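3-oxosteroid 1-dehydrogenase (Sterolibacterium denitrificans, PDB 7P18) probably uses FAD to introduce the Δ1 double bond into 3-oxosteroids, passing the hydrogens to an acceptor, and is seen here with a dienedione steroid bound. Local coordinates at residues T7-V13 / T261-V267; E242-V246 / R516-L521; I310-A314 / V510-S514; K506-V510 / L521-G525. All blocks are in the same frame, centred on the assembly; numbering follows the deposited sequence.

Contact 1. Residues T7-V13 / T261-V267; sequences TYDVIVV and TARRGVV
This contact is part of the Rossmann-type FAD-binding fold: the first strand of the parallel sheet, 10-13, pairs in parallel with strand 265-268. The axes of 10-13 and 265-267 approach to 4.8 Å at 16°. T7 pairs with T261 and Y8 with A262; V10, I11 and V12 then pair with G265, V266 and V267. The register slips by one between the two sets, a beta bulge. Both segments turn a corner there (at D9, and at R263 and R264), so the strands before it belong to a second, mixed sheet.

D9 has the most surface covered. It has helix-like angles (-64/-48). Its O accepts from R264 N (2.8 Å) and G265 N (3.1 Å), which takes up the extra residue. Its m rotamer brings OD1 to R263 NH1 (2.9 Å), a salt bridge.

T7 and V267 follow in covered surface. T7 CG2 lies over one face of the R263 guanidinium, 3.6 Å from NE. Y8 N donates to T261 O (2.9 Å), and R263 N donates to Y8 O (2.8 Å). V267 (t) packs CG2 on V10 CG1 at 4.2 Å. Its N donates to I11 O (3.0 Å).

I11 N donates to G265 O (3.1 Å). I11, m then t, sets CD1 3.9 Å from A262 CB. V13 touches the FAD, and its N donates to V267 O at 2.8 Å.

Contact 2. Residues E242-V246 / R516-L521; sequences ENKRV and RPIEGL
The segment 242-246 leads from a loop into strand 245-253 and meets a tight bend at 518-521. N243 CB points toward the other segment, and its OD1 lies over one face of the R516 guanidinium, 3.3 Å from CZ. The R516 side chain is extended (t, t, t). K244 O is 3.7 Å from I518 CG2. One water links three groups: it donates to K244 O (2.8 Å) and accepts from R516 NH1 (2.7 Å) and E519 N (3.1 Å). R245 CA lies 3.4 Å from E519 O, and its CG is 3.7 Å from E519 CB. The R245 guanidinium pairs with E239. V246 is the most covered residue. Its N donates to E519 O at 2.9 Å, and its CG2 is 4.1 Å from both I518 CG2 and L521 CB. G520 (87/-5) faces V246, where a CB would clash with V246 O. L521 N donates to I518 O at 3.2 Å. I518-L521 is a type II beta turn with glycine at its third position, placed against the edge of a beta hairpin.

Contact 3. Residues I310-A314 / V510-S514; sequences IGARA and VLDES
Backbone bonds and turns come first. R313 N donates to L511 O at 2.9 Å, almost straight. E513 N to G311 O is weak at 3.5 Å, though a water bridges the same two atoms at 3.0 Å each. D512 CA also lies 3.2 Å from G311 O. A312 and D512 are nearest in register, CA to CA 4.2 Å. G311 (104/2) is the C-prime residue of a Schellman motif that ends helix 302-309. Within 510-514, D512 OD1 accepts from S514 N (2.8 Å), an Asx turn.

The apolar part is small. A312 CB rests on V510 CG1 at 3.5 Å, next to I518.

Charge joins the outer ends. R313 is extended (t, t, t), and its NH1 forms a salt bridge with E513 OE1 at 3.0 Å. E513 is folded (m, m). Two more waters bind E513 OE2, at 3.0 and 2.8 Å; they lead to A312 O and A314 N.

R313 also pairs with E315, so its charge is shared between two acids. The helix exit is thus held to the end of strand 509-511 mostly by polar and water-bridged bonds.

Contact 4. Residues K506-V510 / L521-G525; sequences KDARV and LYCIG
L521 opens strand 521-523, an outermost strand of the parallel sheet of the Rossmann-type FAD-binding fold, beside 265-268. Its O accepts from V510 N at 3.0 Å, and its CG lies 3.8 Å from V510 CG2. Y522 faces R509 as an antiparallel, non-hydrogen-bonded pair, CA to CA 4.4 Å, with diverging side chains. D507 O is at the ring edge (chi1 m), 3.4 Å from Y522 CD2. R509 CG is 3.5 Å from Y522 CE2. Y522 OH is hydrogen-bonded to H556. C523 N donates to A508 O at 2.9 Å, and its CB is 3.5 Å from V510 CG2. I524 CG2 reaches A508 CB at 4.0 Å. A508 (70/19) turns the chain into strand 509-511. G525 touches the FAD. D507 and R509 form salt bridges with R552 and D505.

The touching parts run 113° apart, so strand 509-511 pairs only briefly. Apolar side chains (A508, V510, L521, C523, I524) pack around two backbone bonds, and the charges are paired outside this interior.

How the contacts relate
From the N terminus, strands 7-8 and 10-13 wait some 250 residues for 261-267; contact 1 closes that loop. Segment 242-246 lies within it but pairs beyond it, at 516-521, so contacts 1 and 2 cross. Segment 310-314 follows, and contact 3 closes with 510-514, wholly within the span of contact 2. Contact 4 is short-range; its first segment ends on V510, where 510-514 of contact 3 begins. It crosses contact 2 and shares L521 with it. Strand 521-523 joins 265-268 at the edge of the parallel sheet: G520 O accepts from V266 N, and V266 O from Y522 N. Together the contacts tie the parallel FAD-binding sheet to the mixed sheet and helix 302-309.

Contact 1. Residues T7-V13 / T261-V267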
loop_
_atom_site.group_PDB
_atom_site.type_symbol
_atom_site.label_atom_id
_atom_site.label_comp_id
_atom_site.label_asym_id
_atom_site.label_seq_id
_atom_site.Cartn_x
_atom_site.Cartn_y
_atom_site.Cartn_z
ATOM N N THR A 7 -11.582 31.001 6.086
ATOM C CA THR A 7 -12.279 30.746 4.803
ATOM C C THR A 7 -11.258 30.510 3.702
ATOM O O THR A 7 -10.339 31.348 3.535
ATOM C CB THR A 7 -13.225 31.888 4.429
ATOM O OG1 THR A 7 -14.061 32.111 5.559
ATOM C CG2 THR A 7 -14.092 31.547 3.242
ATOM N N TYR A 8 -11.429 29.395 2.988
ATOM C CA TYR A 8 -10.620 29.028 1.803
ATOM C C TYR A 8 -11.581 28.591 0.697
ATOM O O TYR A 8 -12.736 28.245 0.991
ATOM C CB TYR A 8 -9.619 27.931 2.189
ATOM C CG TYR A 8 -8.704 28.281 3.338
ATOM C CD1 TYR A 8 -9.112 28.148 4.656
ATOM C CD2 TYR A 8 -7.425 28.758 3.105
ATOM C CE1 TYR A 8 -8.273 28.478 5.709
ATOM C CE2 TYR A 8 -6.570 29.077 4.145
ATOM C CZ TYR A 8 -7.001 28.944 5.452
ATOM O OH TYR A 8 -6.153 29.253 6.472
ATOM N N ASP A 9 -11.101 28.563 -0.543
ATOM C CA ASP A 9 -11.868 27.946 -1.661
ATOM C C ASP A 9 -12.014 26.449 -1.366
ATOM O O ASP A 9 -13.157 25.920 -1.391
ATOM C CB ASP A 9 -11.182 28.241 -2.995
ATOM C CG ASP A 9 -11.233 29.719 -3.361
ATOM O OD1 ASP A 9 -12.175 30.367 -2.889
ATOM O OD2 ASP A 9 -10.344 30.171 -4.094
ATOM N N VAL A 10 -10.899 25.818 -1.009
ATOM C CA VAL A 10 -10.824 24.333 -0.866
ATOM C C VAL A 10 -10.192 23.986 0.496
ATOM O O VAL A 10 -9.089 24.482 0.788
ATOM C CB VAL A 10 -10.031 23.733 -2.042
ATOM C CG1 VAL A 10 -9.855 22.238 -1.877
ATOM C CG2 VAL A 10 -10.696 24.042 -3.381
ATOM N N ILE A 11 -10.868 23.148 1.276
ATOM C CA ILE A 11 -10.230 22.521 2.452
ATOM C C ILE A 11 -10.057 21.023 2.178
ATOM O O ILE A 11 -11.047 20.342 1.897
ATOM C CB ILE A 11 -11.014 22.808 3.738
ATOM C CG1 ILE A 11 -11.276 24.302 3.910
ATOM C CG2 ILE A 11 -10.235 22.233 4.911
ATOM C CD1 ILE A 11 -12.251 24.606 4.999
ATOM N N VAL A 12 -8.819 20.545 2.291
ATOM C CA VAL A 12 -8.447 19.112 2.090
ATOM C C VAL A 12 -8.241 18.489 3.464
ATOM O O VAL A 12 -7.394 18.997 4.216
ATOM C CB VAL A 12 -7.188 18.998 1.231
ATOM C CG1 VAL A 12 -6.753 17.566 1.062
ATOM C CG2 VAL A 12 -7.381 19.674 -0.137
ATOM N N VAL A 13 -8.996 17.456 3.772
ATOM C CA VAL A 13 -8.863 16.686 5.044
ATOM C C VAL A 13 -7.959 15.478 4.825
ATOM O O VAL A 13 -8.325 14.569 4.052
ATOM C CB VAL A 13 -10.237 16.292 5.572
ATOM C CG1 VAL A 13 -10.115 15.547 6.897
ATOM C CG2 VAL A 13 -11.132 17.513 5.685
ATOM N N THR A 261 -14.574 27.525 6.722
ATOM C CA THR A 261 -15.482 27.639 5.558
ATOM C C THR A 261 -14.722 27.259 4.294
ATOM O O THR A 261 -13.601 27.765 4.109
ATOM C CB THR A 261 -16.084 29.053 5.463
ATOM O OG1 THR A 261 -16.882 29.228 6.637
ATOM C CG2 THR A 261 -16.955 29.249 4.246
ATOM N N ALA A 262 -15.354 26.430 3.458
ATOM C CA ALA A 262 -14.863 26.085 2.106
ATOM C C ALA A 262 -15.849 26.665 1.095
ATOM O O ALA A 262 -16.958 26.154 1.030
ATOM C CB ALA A 262 -14.745 24.577 1.943
ATOM N N ARG A 263 -15.451 27.708 0.380
ATOM C CA ARG A 263 -16.333 28.372 -0.620
ATOM C C ARG A 263 -16.688 27.394 -1.750
ATOM O O ARG A 263 -17.824 27.452 -2.232
ATOM C CB ARG A 263 -15.646 29.580 -1.246
ATOM C CG ARG A 263 -15.215 30.636 -0.243
ATOM C CD ARG A 263 -14.950 31.948 -0.937
ATOM N NE ARG A 263 -14.266 32.904 -0.074
ATOM C CZ ARG A 263 -12.950 33.035 0.036
ATOM N NH1 ARG A 263 -12.119 32.238 -0.617
ATOM N NH2 ARG A 263 -12.464 33.958 0.845
ATOM N N ARG A 264 -15.738 26.549 -2.171
ATOM C CA ARG A 264 -15.840 25.759 -3.431
ATOM C C ARG A 264 -15.925 24.258 -3.130
ATOM O O ARG A 264 -16.718 23.575 -3.799
ATOM C CB ARG A 264 -14.687 26.135 -4.355
ATOM C CG ARG A 264 -14.656 27.622 -4.690
ATOM C CD ARG A 264 -15.741 27.953 -5.687
ATOM N NE ARG A 264 -15.339 27.460 -6.994
ATOM C CZ ARG A 264 -14.448 28.053 -7.787
ATOM N NH1 ARG A 264 -13.857 29.184 -7.415
ATOM N NH2 ARG A 264 -14.144 27.506 -8.959
ATOM N N GLY A 265 -15.160 23.740 -2.165
ATOM C CA GLY A 265 -15.256 22.297 -1.897
ATOM C C GLY A 265 -14.412 21.820 -0.742
ATOM O O GLY A 265 -13.405 22.450 -0.414
ATOM N N VAL A 266 -14.862 20.714 -0.170
ATOM C CA VAL A 266 -14.147 19.930 0.868
ATOM C C VAL A 266 -13.757 18.612 0.219
ATOM O O VAL A 266 -14.670 17.917 -0.259
ATOM C CB VAL A 266 -15.040 19.689 2.093
ATOM C CG1 VAL A 266 -14.432 18.683 3.062
ATOM C CG2 VAL A 266 -15.376 21.013 2.784
ATOM N N VAL A 267 -12.470 18.290 0.265
ATOM C CA VAL A 267 -11.949 17.002 -0.258
ATOM C C VAL A 267 -11.603 16.114 0.938
ATOM O O VAL A 267 -10.672 16.485 1.690
ATOM C CB VAL A 267 -10.737 17.210 -1.166
ATOM C CG1 VAL A 267 -10.228 15.882 -1.720
ATOM C CG2 VAL A 267 -11.062 18.193 -2.276
#

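Contact 2. Residues E242-V246 / R516-L521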
loop_
_atom_site.group_PDB
_atom_site.type_symbol
_atom_site.label_atom_id
_atom_site.label_comp_id
_atom_site.label_asym_id
_atom_site.label_seq_id
_atom_site.Cartn_x
_atom_site.Cartn_y
_atom_site.Cartn_z
ATOM N N GLU A 242 -33.687 21.085 1.870
ATOM C CA GLU A 242 -34.147 19.900 1.079
ATOM C C GLU A 242 -32.974 19.021 0.651
ATOM O O GLU A 242 -33.094 17.787 0.724
ATOM C CB GLU A 242 -34.836 20.313 -0.211
ATOM C CG GLU A 242 -35.740 21.506 -0.042
ATOM C CD GLU A 242 -36.546 21.729 -1.288
ATOM O OE1 GLU A 242 -35.915 21.909 -2.351
ATOM O OE2 GLU A 242 -37.793 21.662 -1.203
ATOM N N ASN A 243 -31.936 19.647 0.116
ATOM C CA ASN A 243 -30.686 18.964 -0.282
ATOM C C ASN A 243 -29.532 19.669 0.415
ATOM O O ASN A 243 -29.324 20.841 0.131
ATOM C CB ASN A 243 -30.521 18.943 -1.798
ATOM C CG ASN A 243 -31.422 17.914 -2.454
ATOM O OD1 ASN A 243 -31.979 18.185 -3.504
ATOM N ND2 ASN A 243 -31.569 16.737 -1.856
ATOM N N LYS A 244 -28.849 18.962 1.313
ATOM C CA LYS A 244 -27.691 19.483 2.069
ATOM C C LYS A 244 -26.496 19.630 1.120
ATOM O O LYS A 244 -26.190 18.702 0.321
ATOM C CB LYS A 244 -27.417 18.566 3.263
ATOM C CG LYS A 244 -28.512 18.562 4.313
ATOM C CD LYS A 244 -28.925 19.967 4.691
ATOM C CE LYS A 244 -29.858 20.029 5.878
ATOM N NZ LYS A 244 -31.243 19.707 5.460
ATOM N N ARG A 245 -25.848 20.778 1.218
ATOM C CA ARG A 245 -24.585 21.121 0.540
ATOM C C ARG A 245 -23.560 21.265 1.657
ATOM O O ARG A 245 -23.943 21.695 2.750
ATOM C CB ARG A 245 -24.755 22.430 -0.249
ATOM C CG ARG A 245 -23.484 23.009 -0.848
ATOM C CD ARG A 245 -23.799 24.180 -1.758
ATOM N NE ARG A 245 -24.460 25.230 -1.003
ATOM C CZ ARG A 245 -23.930 26.406 -0.662
ATOM N NH1 ARG A 245 -22.687 26.720 -1.004
ATOM N NH2 ARG A 245 -24.662 27.275 0.022
ATOM N N VAL A 246 -22.310 20.929 1.381
ATOM C CA VAL A 246 -21.222 21.027 2.385
ATOM C C VAL A 246 -20.534 22.357 2.154
ATOM O O VAL A 246 -20.110 22.618 0.998
ATOM C CB VAL A 246 -20.240 19.843 2.278
ATOM C CG1 VAL A 246 -18.938 20.146 2.977
ATOM C CG2 VAL A 246 -20.879 18.593 2.830
ATOM N N ARG A 516 -27.271 10.930 -6.053
ATOM C CA ARG A 516 -27.187 12.399 -6.244
ATOM C C ARG A 516 -25.920 12.914 -5.577
ATOM O O ARG A 516 -25.698 12.634 -4.396
ATOM C CB ARG A 516 -28.431 13.052 -5.645
ATOM C CG ARG A 516 -28.484 14.554 -5.869
ATOM C CD ARG A 516 -29.707 15.239 -5.267
ATOM N NE ARG A 516 -29.654 16.687 -5.488
ATOM C CZ ARG A 516 -28.955 17.569 -4.744
ATOM N NH1 ARG A 516 -28.243 17.180 -3.692
ATOM N NH2 ARG A 516 -28.977 18.856 -5.056
ATOM N N PRO A 517 -25.058 13.680 -6.284
ATOM C CA PRO A 517 -23.907 14.312 -5.657
ATOM C C PRO A 517 -24.308 15.200 -4.477
ATOM O O PRO A 517 -25.277 15.974 -4.573
ATOM C CB PRO A 517 -23.251 15.170 -6.740
ATOM C CG PRO A 517 -23.739 14.541 -8.013
ATOM C CD PRO A 517 -25.111 13.976 -7.721
ATOM N N ILE A 518 -23.548 15.077 -3.389
ATOM C CA ILE A 518 -23.592 16.047 -2.274
ATOM C C ILE A 518 -22.721 17.215 -2.698
ATOM O O ILE A 518 -21.503 17.082 -2.782
ATOM C CB ILE A 518 -23.175 15.413 -0.938
ATOM C CG1 ILE A 518 -24.055 14.211 -0.616
ATOM C CG2 ILE A 518 -23.216 16.448 0.168
ATOM C CD1 ILE A 518 -23.649 13.437 0.637
ATOM N N GLU A 519 -23.374 18.308 -3.087
ATOM C CA GLU A 519 -22.703 19.537 -3.558
ATOM C C GLU A 519 -21.662 19.941 -2.520
ATOM O O GLU A 519 -22.033 19.956 -1.344
ATOM C CB GLU A 519 -23.698 20.697 -3.691
ATOM C CG GLU A 519 -24.782 20.456 -4.715
ATOM C CD GLU A 519 -24.256 20.326 -6.137
ATOM O OE1 GLU A 519 -23.296 21.054 -6.467
ATOM O OE2 GLU A 519 -24.803 19.496 -6.908
ATOM N N GLY A 520 -20.462 20.269 -2.979
ATOM C CA GLY A 520 -19.314 20.741 -2.187
ATOM C C GLY A 520 -18.427 19.629 -1.600
ATOM O O GLY A 520 -17.417 19.971 -0.950
ATOM N N LEU A 521 -18.789 18.354 -1.739
ATOM C CA LEU A 521 -18.074 17.241 -1.039
ATOM C C LEU A 521 -17.467 16.264 -2.050
ATOM O O LEU A 521 -18.219 15.675 -2.862
ATOM C CB LEU A 521 -19.032 16.483 -0.143
ATOM C CG LEU A 521 -18.373 15.519 0.845
ATOM C CD1 LEU A 521 -17.475 16.291 1.792
ATOM C CD2 LEU A 521 -19.421 14.712 1.599
HETATM O O HOH W 1 -26.384 18.718 -2.433
#

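Contact 3. Residues I310-A314 / V510-S514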
loop_
_atom_site.group_PDB
_atom_site.type_symbol
_atom_site.label_atom_id
_atom_site.label_comp_id
_atom_site.label_asym_id
_atom_site.label_seq_id
_atom_site.Cartn_x
_atom_site.Cartn_y
_atom_site.Cartn_z
ATOM N N ILE A 310 -24.699 12.496 7.047
ATOM C CA ILE A 310 -25.480 13.441 6.181
ATOM C C ILE A 310 -26.020 12.770 4.910
ATOM O O ILE A 310 -26.449 13.520 4.025
ATOM C CB ILE A 310 -24.679 14.715 5.855
ATOM C CG1 ILE A 310 -23.473 14.451 4.955
ATOM C CG2 ILE A 310 -24.286 15.447 7.123
ATOM C CD1 ILE A 310 -22.880 15.694 4.334
ATOM N N GLY A 311 -26.040 11.436 4.813
ATOM C CA GLY A 311 -26.710 10.723 3.700
ATOM C C GLY A 311 -25.757 10.160 2.633
ATOM O O GLY A 311 -26.259 9.549 1.676
ATOM N N ALA A 312 -24.443 10.293 2.788
ATOM C CA ALA A 312 -23.484 9.700 1.821
ATOM C C ALA A 312 -23.691 8.190 1.785
ATOM O O ALA A 312 -23.913 7.585 2.832
ATOM C CB ALA A 312 -22.079 10.072 2.206
ATOM N N ARG A 313 -23.616 7.597 0.615
ATOM C CA ARG A 313 -23.656 6.132 0.414
ATOM C C ARG A 313 -22.240 5.547 0.557
ATOM O O ARG A 313 -21.249 6.233 0.188
ATOM C CB ARG A 313 -24.242 5.792 -0.957
ATOM C CG ARG A 313 -24.256 4.303 -1.289
ATOM C CD ARG A 313 -25.184 4.070 -2.457
ATOM N NE ARG A 313 -25.049 2.707 -2.898
ATOM C CZ ARG A 313 -25.612 1.678 -2.288
ATOM N NH1 ARG A 313 -26.382 1.868 -1.223
ATOM N NH2 ARG A 313 -25.411 0.457 -2.756
ATOM N N ALA A 314 -22.145 4.339 1.094
ATOM C CA ALA A 314 -20.855 3.600 1.192
ATOM C C ALA A 314 -20.962 2.277 0.442
ATOM O O ALA A 314 -22.057 1.694 0.368
ATOM C CB ALA A 314 -20.476 3.390 2.634
ATOM N N VAL A 510 -18.907 12.943 -3.757
ATOM C CA VAL A 510 -19.628 11.975 -2.911
ATOM C C VAL A 510 -21.090 11.885 -3.363
ATOM O O VAL A 510 -21.751 12.935 -3.505
ATOM C CB VAL A 510 -19.472 12.307 -1.419
ATOM C CG1 VAL A 510 -20.293 11.379 -0.562
ATOM C CG2 VAL A 510 -18.003 12.275 -1.025
ATOM N N LEU A 511 -21.608 10.671 -3.466
ATOM C CA LEU A 511 -23.014 10.380 -3.832
ATOM C C LEU A 511 -23.827 9.963 -2.606
ATOM O O LEU A 511 -23.322 9.205 -1.743
ATOM C CB LEU A 511 -23.029 9.270 -4.892
ATOM C CG LEU A 511 -22.196 9.545 -6.154
ATOM C CD1 LEU A 511 -22.332 8.445 -7.183
ATOM C CD2 LEU A 511 -22.596 10.862 -6.811
ATOM N N ASP A 512 -25.102 10.379 -2.575
ATOM C CA ASP A 512 -26.064 9.965 -1.527
ATOM C C ASP A 512 -26.717 8.639 -1.944
ATOM O O ASP A 512 -26.358 8.091 -3.004
ATOM C CB ASP A 512 -27.014 11.121 -1.232
ATOM C CG ASP A 512 -28.053 11.396 -2.315
ATOM O OD1 ASP A 512 -28.219 10.558 -3.232
ATOM O OD2 ASP A 512 -28.669 12.461 -2.205
ATOM N N GLU A 513 -27.691 8.159 -1.164
ATOM C CA GLU A 513 -28.353 6.842 -1.390
ATOM C C GLU A 513 -29.141 6.853 -2.714
ATOM O O GLU A 513 -29.495 5.755 -3.214
ATOM C CB GLU A 513 -29.196 6.494 -0.159
ATOM C CG GLU A 513 -28.366 6.269 1.092
ATOM C CD GLU A 513 -27.492 5.014 1.099
ATOM O OE1 GLU A 513 -27.591 4.217 0.159
ATOM O OE2 GLU A 513 -26.663 4.844 2.053
ATOM N N SER A 514 -29.379 8.032 -3.295
ATOM C CA SER A 514 -30.099 8.203 -4.583
ATOM C C SER A 514 -29.133 8.474 -5.731
ATOM O O SER A 514 -29.632 8.830 -6.783
ATOM C CB SER A 514 -31.134 9.295 -4.483
ATOM O OG SER A 514 -32.083 8.960 -3.478
HETATM O O HOH W 2 -29.158 9.868 0.866
HETATM O O HOH W 3 -25.780 6.687 4.237
HETATM O O HOH W 4 -24.549 3.120 2.434
#

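Contact 4. Residues K506-V510 / L521-G525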
loop_
_atom_site.group_PDB
_atom_site.type_symbol
_atom_site.label_atom_id
_atom_site.label_comp_id
_atom_site.label_asym_id
_atom_site.label_seq_id
_atom_site.Cartn_x
_atom_site.Cartn_y
_atom_site.Cartn_z
ATOM N N LYS A 506 -17.239 9.908 -11.184
ATOM C CA LYS A 506 -15.998 9.993 -11.986
ATOM C C LYS A 506 -15.177 11.225 -11.628
ATOM O O LYS A 506 -14.006 11.263 -11.976
ATOM C CB LYS A 506 -16.359 9.993 -13.474
ATOM C CG LYS A 506 -17.116 11.233 -13.914
ATOM C CD LYS A 506 -17.332 11.322 -15.394
ATOM C CE LYS A 506 -18.127 12.560 -15.737
ATOM N NZ LYS A 506 -18.570 12.455 -17.136
ATOM N N ASP A 507 -15.762 12.209 -10.964
ATOM C CA ASP A 507 -15.084 13.468 -10.596
ATOM C C ASP A 507 -14.859 13.527 -9.075
ATOM O O ASP A 507 -14.588 14.620 -8.540
ATOM C CB ASP A 507 -15.885 14.655 -11.126
ATOM C CG ASP A 507 -15.865 14.710 -12.647
ATOM O OD1 ASP A 507 -14.765 14.663 -13.201
ATOM O OD2 ASP A 507 -16.959 14.755 -13.243
ATOM N N ALA A 508 -14.965 12.384 -8.413
ATOM C CA ALA A 508 -14.725 12.183 -6.962
ATOM C C ALA A 508 -15.796 12.844 -6.103
ATOM O O ALA A 508 -15.566 13.004 -4.866
ATOM C CB ALA A 508 -13.353 12.686 -6.619
ATOM N N ARG A 509 -16.963 13.165 -6.673
ATOM C CA ARG A 509 -18.062 13.754 -5.876
ATOM C C ARG A 509 -18.685 12.659 -5.033
ATOM O O ARG A 509 -18.969 11.550 -5.549
ATOM C CB ARG A 509 -19.105 14.409 -6.794
ATOM C CG ARG A 509 -18.552 15.644 -7.471
ATOM C CD ARG A 509 -19.652 16.474 -8.139
ATOM N NE ARG A 509 -20.208 15.765 -9.268
ATOM C CZ ARG A 509 -21.130 16.256 -10.086
ATOM N NH1 ARG A 509 -21.622 17.472 -9.883
ATOM N NH2 ARG A 509 -21.563 15.522 -11.096
ATOM N N VAL A 510 -18.907 12.943 -3.757
ATOM C CA VAL A 510 -19.628 11.975 -2.911
ATOM C C VAL A 510 -21.090 11.885 -3.363
ATOM O O VAL A 510 -21.751 12.935 -3.505
ATOM C CB VAL A 510 -19.472 12.307 -1.419
ATOM C CG1 VAL A 510 -20.293 11.379 -0.562
ATOM C CG2 VAL A 510 -18.003 12.275 -1.025
ATOM N N LEU A 521 -18.789 18.354 -1.739
ATOM C CA LEU A 521 -18.074 17.241 -1.039
ATOM C C LEU A 521 -17.467 16.264 -2.050
ATOM O O LEU A 521 -18.219 15.675 -2.862
ATOM C CB LEU A 521 -19.032 16.483 -0.143
ATOM C CG LEU A 521 -18.373 15.519 0.845
ATOM C CD1 LEU A 521 -17.475 16.291 1.792
ATOM C CD2 LEU A 521 -19.421 14.712 1.599
ATOM N N TYR A 522 -16.158 16.094 -1.939
ATOM C CA TYR A 522 -15.343 15.174 -2.746
ATOM C C TYR A 522 -14.685 14.179 -1.791
ATOM O O TYR A 522 -14.528 14.488 -0.598
ATOM C CB TYR A 522 -14.308 15.955 -3.541
ATOM C CG TYR A 522 -14.920 16.937 -4.512
ATOM C CD1 TYR A 522 -15.409 18.162 -4.085
ATOM C CD2 TYR A 522 -15.057 16.618 -5.860
ATOM C CE1 TYR A 522 -16.022 19.053 -4.969
ATOM C CE2 TYR A 522 -15.634 17.511 -6.756
ATOM C CZ TYR A 522 -16.106 18.739 -6.317
ATOM O OH TYR A 522 -16.663 19.617 -7.221
ATOM N N CYS A 523 -14.248 13.045 -2.321
ATOM C CA CYS A 523 -13.633 11.991 -1.495
ATOM C C CYS A 523 -12.719 11.142 -2.371
ATOM O O CYS A 523 -13.141 10.754 -3.484
ATOM C CB CYS A 523 -14.708 11.164 -0.830
ATOM S SG CYS A 523 -14.061 9.885 0.287
ATOM N N ILE A 524 -11.503 10.889 -1.884
ATOM C CA ILE A 524 -10.444 10.214 -2.669
ATOM C C ILE A 524 -9.709 9.212 -1.764
ATOM O O ILE A 524 -9.775 9.329 -0.536
ATOM C CB ILE A 524 -9.496 11.257 -3.274
ATOM C CG1 ILE A 524 -8.697 11.972 -2.182
ATOM C CG2 ILE A 524 -10.240 12.252 -4.160
ATOM C CD1 ILE A 524 -7.657 12.887 -2.700
ATOM N N GLY A 525 -8.948 8.313 -2.362
ATOM C CA GLY A 525 -8.121 7.357 -1.617
ATOM C C GLY A 525 -8.955 6.391 -0.813
ATOM O O GLY A 525 -10.094 6.062 -1.216
#